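Local coordinates for shikimate kinase (Bacteroides thetaiotaomicron, PDB 3VAA), which probably phosphorylates the 3-hydroxyl group of shikimate with ATP and magnesium, the fifth of seven steps leading to chorismate, at residues E77-H89 and T101-M115. Sequence-based numbering, arbitrary orientation.
Sequences EAGFRELERNMLH and TGGGAPCFYDNMEFM
Helix 68-91 and the glycine-rich loop after strand 97-100 probably border the shikimate pocket of this P-loop kinase. R81 and G103 are predicted substrate-binding residues. CD of R81 lies over the F108 ring, 3.7 Å from its centroid, in a CH-pi contact. The R81 chain bends at chi2 (-61°), bringing its NE 3.2 Å from CE2 of F108, guanidinium and ring planes 16° apart. NH1 of R81 forms a salt bridge to the syn side of OE1 of E84 (2.9 Å), in the guanidinium plane but tilted from the carboxylate plane. The E84 carboxylate rests on CB of A105 (OE2 at 3.6 Å). Water 4 joins OE2 of E84 to N of G102.

CG of R85 sits over the Y109 ring. Waters 1 and 3 tie OH of Y109 to O of A78 and OE1 of E82. The rings of H89 and F114 stack face to face, centroids 3.6 Å apart and planes at 7°. The R85 guanidinium covers the opposite face of H89. L88 packs CD2 on CG of N111 (3.7 Å) and CD1 on CG of M115.

No hydrogen bond crosses directly between the segments. Water 2 bridges O of R81 and OE1 of E84 to ND2 of N111, which also donates to A105 O (2.9 Å). Through its salt bridge, E84 probably orients R81 from the second shell; its carboxylate may offset some of the arginine's charge.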
loop_
_atom_site.group_PDB
_atom_site.type_symbol
_atom_site.label_atom_id
_atom_site.label_comp_id
_atom_site.label_asym_id
_atom_site.label_seq_id
_atom_site.Cartn_x
_atom_site.Cartn_y
_atom_site.Cartn_z
ATOM N N GLU A 77 -5.651 17.493 -6.461
ATOM C CA GLU A 77 -4.493 16.630 -6.212
ATOM C C GLU A 77 -3.607 17.161 -5.087
ATOM O O GLU A 77 -3.366 16.461 -4.110
ATOM C CB GLU A 77 -3.619 16.473 -7.461
ATOM C CG GLU A 77 -2.358 15.632 -7.185
ATOM C CD GLU A 77 -1.368 15.596 -8.341
ATOM O OE1 GLU A 77 -1.785 15.803 -9.503
ATOM O OE2 GLU A 77 -0.163 15.353 -8.076
ATOM N N ALA A 78 -3.091 18.376 -5.253
ATOM C CA ALA A 78 -2.190 18.973 -4.268
ATOM C C ALA A 78 -2.788 18.978 -2.865
ATOM O O ALA A 78 -2.121 18.634 -1.909
ATOM C CB ALA A 78 -1.798 20.400 -4.684
ATOM N N GLY A 79 -4.056 19.368 -2.758
ATOM C CA GLY A 79 -4.727 19.447 -1.469
ATOM C C GLY A 79 -4.916 18.074 -0.867
ATOM O O GLY A 79 -4.719 17.884 0.344
ATOM N N PHE A 80 -5.305 17.101 -1.680
ATOM C CA PHE A 80 -5.449 15.755 -1.154
ATOM C C PHE A 80 -4.112 15.200 -0.667
ATOM O O PHE A 80 -4.034 14.553 0.406
ATOM C CB PHE A 80 -6.052 14.787 -2.162
ATOM C CG PHE A 80 -6.153 13.401 -1.621
ATOM C CD1 PHE A 80 -7.205 13.052 -0.802
ATOM C CD2 PHE A 80 -5.168 12.471 -1.869
ATOM C CE1 PHE A 80 -7.293 11.784 -0.268
ATOM C CE2 PHE A 80 -5.250 11.191 -1.339
ATOM C CZ PHE A 80 -6.317 10.855 -0.535
ATOM N N ARG A 81 -3.046 15.428 -1.435
ATOM C CA ARG A 81 -1.732 14.919 -1.018
ATOM C C ARG A 81 -1.230 15.563 0.284
ATOM O O ARG A 81 -0.549 14.913 1.078
ATOM C CB ARG A 81 -0.697 15.042 -2.119
ATOM C CG ARG A 81 -1.033 14.210 -3.360
ATOM C CD ARG A 81 -1.115 12.735 -3.030
ATOM N NE ARG A 81 -1.550 11.970 -4.202
ATOM C CZ ARG A 81 -1.838 10.678 -4.202
ATOM N NH1 ARG A 81 -1.729 9.942 -3.102
ATOM N NH2 ARG A 81 -2.216 10.095 -5.334
ATOM N N GLU A 82 -1.547 16.841 0.481
ATOM C CA GLU A 82 -1.202 17.518 1.754
ATOM C C GLU A 82 -1.944 16.846 2.922
ATOM O O GLU A 82 -1.359 16.544 3.952
ATOM C CB GLU A 82 -1.563 18.992 1.676
ATOM C CG GLU A 82 -1.239 19.814 2.912
ATOM C CD GLU A 82 -1.680 21.257 2.709
ATOM O OE1 GLU A 82 -0.929 22.018 2.091
ATOM O OE2 GLU A 82 -2.756 21.610 3.178
ATOM N N LEU A 83 -3.234 16.583 2.758
ATOM C CA LEU A 83 -3.978 15.968 3.847
ATOM C C LEU A 83 -3.517 14.534 4.104
ATOM O O LEU A 83 -3.441 14.095 5.260
ATOM C CB LEU A 83 -5.484 16.051 3.606
ATOM C CG LEU A 83 -6.290 15.222 2.685
ATOM C CD1 LEU A 83 -6.559 13.827 3.258
ATOM C CD2 LEU A 83 -7.603 16.003 2.537
ATOM N N GLU A 84 -3.173 13.808 3.036
ATOM C CA GLU A 84 -2.657 12.457 3.181
ATOM C C GLU A 84 -1.343 12.454 3.981
ATOM O O GLU A 84 -1.139 11.636 4.876
ATOM C CB GLU A 84 -2.443 11.832 1.805
ATOM C CG GLU A 84 -1.840 10.438 1.812
ATOM C CD GLU A 84 -1.667 9.894 0.422
ATOM O OE1 GLU A 84 -1.007 10.581 -0.415
ATOM O OE2 GLU A 84 -2.207 8.778 0.159
ATOM N N ARG A 85 -0.443 13.381 3.644
ATOM C CA ARG A 85 0.791 13.547 4.382
ATOM C C ARG A 85 0.515 13.818 5.865
ATOM O O ARG A 85 1.115 13.229 6.745
ATOM C CB ARG A 85 1.579 14.710 3.758
ATOM C CG ARG A 85 2.888 15.077 4.431
ATOM C CD ARG A 85 2.695 16.048 5.594
ATOM N NE ARG A 85 3.980 16.497 6.144
ATOM C CZ ARG A 85 4.154 16.971 7.378
ATOM N NH1 ARG A 85 3.132 17.068 8.227
ATOM N NH2 ARG A 85 5.357 17.321 7.779
ATOM N N ASN A 86 -0.402 14.728 6.141
ATOM C CA ASN A 86 -0.733 15.045 7.512
ATOM C C ASN A 86 -1.311 13.840 8.271
ATOM O O ASN A 86 -0.977 13.613 9.427
ATOM C CB ASN A 86 -1.680 16.244 7.569
ATOM C CG ASN A 86 -1.025 17.519 7.127
ATOM O OD1 ASN A 86 0.200 17.685 7.276
ATOM N ND2 ASN A 86 -1.839 18.483 6.659
ATOM N N MET A 87 -2.142 13.036 7.607
ATOM C CA MET A 87 -2.705 11.877 8.253
ATOM C C MET A 87 -1.638 10.774 8.440
ATOM O O MET A 87 -1.659 10.051 9.450
ATOM C CB MET A 87 -3.930 11.370 7.491
ATOM C CG MET A 87 -5.145 12.314 7.543
ATOM S SD MET A 87 -5.606 12.861 9.197
ATOM C CE MET A 87 -4.673 14.416 9.378
ATOM N N LEU A 88 -0.719 10.655 7.500
ATOM C CA LEU A 88 0.430 9.747 7.640
ATOM C C LEU A 88 1.187 10.112 8.925
ATOM O O LEU A 88 1.559 9.232 9.707
ATOM C CB LEU A 88 1.363 9.848 6.443
ATOM C CG LEU A 88 2.660 9.030 6.500
ATOM C CD1 LEU A 88 2.343 7.535 6.675
ATOM C CD2 LEU A 88 3.511 9.270 5.231
ATOM N N HIS A 89 1.401 11.412 9.167
ATOM C CA HIS A 89 2.085 11.836 10.382
ATOM C C HIS A 89 1.310 11.495 11.648
ATOM O O HIS A 89 1.912 11.210 12.677
ATOM C CB HIS A 89 2.495 13.314 10.288
ATOM C CG HIS A 89 3.665 13.531 9.389
ATOM N ND1 HIS A 89 4.849 14.074 9.832
ATOM C CD2 HIS A 89 3.878 13.171 8.100
ATOM C CE1 HIS A 89 5.718 14.104 8.837
ATOM N NE2 HIS A 89 5.157 13.561 7.773
ATOM N N THR A 101 -0.579 2.024 3.186
ATOM C CA THR A 101 -0.627 3.348 2.585
ATOM C C THR A 101 -1.173 3.263 1.152
ATOM O O THR A 101 -1.100 2.222 0.516
ATOM C CB THR A 101 0.777 4.023 2.593
ATOM O OG1 THR A 101 1.690 3.230 1.829
ATOM C CG2 THR A 101 1.295 4.138 4.002
ATOM N N GLY A 102 -1.751 4.355 0.669
ATOM C CA GLY A 102 -2.259 4.397 -0.703
ATOM C C GLY A 102 -1.090 4.303 -1.668
ATOM O O GLY A 102 0.052 4.649 -1.332
ATOM N N GLY A 103 -1.378 3.892 -2.886
ATOM C CA GLY A 103 -0.343 3.697 -3.894
ATOM C C GLY A 103 0.488 4.907 -4.229
ATOM O O GLY A 103 1.635 4.766 -4.648
ATOM N N GLY A 104 -0.086 6.094 -4.072
ATOM C CA GLY A 104 0.617 7.324 -4.391
ATOM C C GLY A 104 1.344 7.975 -3.254
ATOM O O GLY A 104 2.218 8.821 -3.488
ATOM N N ALA A 105 0.993 7.607 -2.017
ATOM C CA ALA A 105 1.578 8.205 -0.828
ATOM C C ALA A 105 3.111 8.291 -0.851
ATOM O O ALA A 105 3.675 9.345 -0.537
ATOM C CB ALA A 105 1.094 7.483 0.441
ATOM N N PRO A 106 3.805 7.224 -1.272
ATOM C CA PRO A 106 5.268 7.307 -1.256
ATOM C C PRO A 106 5.911 8.354 -2.165
ATOM O O PRO A 106 7.093 8.668 -1.984
ATOM C CB PRO A 106 5.679 5.909 -1.744
ATOM C CG PRO A 106 4.590 5.067 -1.287
ATOM C CD PRO A 106 3.367 5.853 -1.578
ATOM N N CYS A 107 5.151 8.904 -3.111
ATOM C CA CYS A 107 5.678 9.818 -4.104
ATOM C C CYS A 107 5.725 11.285 -3.711
ATOM O O CYS A 107 6.246 12.095 -4.478
ATOM C CB CYS A 107 4.838 9.739 -5.374
ATOM S SG CYS A 107 4.736 8.098 -6.053
ATOM N N PHE A 108 5.186 11.629 -2.560
ATOM C CA PHE A 108 5.043 13.034 -2.186
ATOM C C PHE A 108 5.734 13.404 -0.898
ATOM O O PHE A 108 6.008 12.536 -0.043
ATOM C CB PHE A 108 3.559 13.361 -2.118
ATOM C CG PHE A 108 2.861 13.147 -3.416
ATOM C CD1 PHE A 108 2.940 14.097 -4.425
ATOM C CD2 PHE A 108 2.182 11.977 -3.650
ATOM C CE1 PHE A 108 2.313 13.885 -5.646
ATOM C CE2 PHE A 108 1.565 11.750 -4.867
ATOM C CZ PHE A 108 1.632 12.693 -5.859
ATOM N N TYR A 109 6.007 14.708 -0.761
ATOM C CA TYR A 109 6.685 15.256 0.422
ATOM C C TYR A 109 7.922 14.420 0.733
ATOM O O TYR A 109 8.624 14.005 -0.203
ATOM C CB TYR A 109 5.695 15.344 1.602
ATOM C CG TYR A 109 4.566 16.320 1.327
ATOM C CD1 TYR A 109 4.721 17.679 1.593
ATOM C CD2 TYR A 109 3.364 15.901 0.790
ATOM C CE1 TYR A 109 3.707 18.584 1.318
ATOM C CE2 TYR A 109 2.346 16.801 0.495
ATOM C CZ TYR A 109 2.517 18.133 0.772
ATOM O OH TYR A 109 1.521 19.029 0.505
ATOM N N ASP A 110 8.216 14.191 2.020
ATOM C CA ASP A 110 9.290 13.271 2.419
ATOM C C ASP A 110 8.632 11.997 2.976
ATOM O O ASP A 110 9.184 11.333 3.855
ATOM C CB ASP A 110 10.168 13.902 3.513
ATOM C CG ASP A 110 9.375 14.287 4.766
ATOM O OD1 ASP A 110 8.121 14.391 4.691
ATOM O OD2 ASP A 110 10.020 14.508 5.827
ATOM N N ASN A 111 7.465 11.642 2.446
ATOM C CA ASN A 111 6.683 10.522 3.004
ATOM C C ASN A 111 7.456 9.212 3.142
ATOM O O ASN A 111 7.336 8.539 4.161
ATOM C CB ASN A 111 5.422 10.285 2.172
ATOM C CG ASN A 111 4.352 11.380 2.348
ATOM O OD1 ASN A 111 4.470 12.294 3.175
ATOM N ND2 ASN A 111 3.282 11.273 1.547
ATOM N N MET A 112 8.231 8.847 2.122
ATOM C CA MET A 112 8.970 7.582 2.175
ATOM C C MET A 112 10.088 7.676 3.201
ATOM O O MET A 112 10.265 6.774 4.012
ATOM C CB MET A 112 9.523 7.176 0.810
ATOM C CG MET A 112 10.219 5.775 0.806
ATOM S SD MET A 112 9.163 4.413 1.371
ATOM C CE MET A 112 7.842 4.976 0.506
ATOM N N GLU A 113 10.817 8.787 3.189
ATOM C CA GLU A 113 11.909 8.992 4.121
ATOM C C GLU A 113 11.352 9.002 5.553
ATOM O O GLU A 113 11.957 8.444 6.479
ATOM C CB GLU A 113 12.625 10.290 3.765
ATOM C CG GLU A 113 13.722 10.729 4.687
ATOM C CD GLU A 113 14.224 12.121 4.318
ATOM O OE1 GLU A 113 15.071 12.232 3.409
ATOM O OE2 GLU A 113 13.765 13.104 4.941
ATOM N N PHE A 114 10.178 9.609 5.720
ATOM C CA PHE A 114 9.529 9.693 7.020
ATOM C C PHE A 114 9.099 8.328 7.535
ATOM O O PHE A 114 9.370 7.964 8.694
ATOM C CB PHE A 114 8.380 10.692 6.961
ATOM C CG PHE A 114 7.569 10.752 8.218
ATOM C CD1 PHE A 114 8.044 11.430 9.330
ATOM C CD2 PHE A 114 6.329 10.155 8.275
ATOM C CE1 PHE A 114 7.289 11.477 10.506
ATOM C CE2 PHE A 114 5.555 10.196 9.428
ATOM C CZ PHE A 114 6.037 10.873 10.545
ATOM N N MET A 115 8.480 7.539 6.670
ATOM C CA MET A 115 8.107 6.187 7.029
ATOM C C MET A 115 9.373 5.374 7.384
ATOM O O MET A 115 9.382 4.656 8.383
ATOM C CB MET A 115 7.332 5.525 5.889
ATOM C CG MET A 115 5.905 6.010 5.800
ATOM S SD MET A 115 4.900 5.121 4.605
ATOM C CE MET A 115 5.391 5.854 3.064
HETATM O O HOH W 1 0.455 19.028 -1.904
HETATM O O HOH W 2 0.980 12.545 0.407
HETATM O O HOH W 3 1.557 21.750 1.112
HETATM O O HOH W 4 -3.000 6.672 1.706
HETATM O O HOH W 5 6.650 16.621 5.175
HETATM O O HOH W 6 6.083 12.928 5.301
#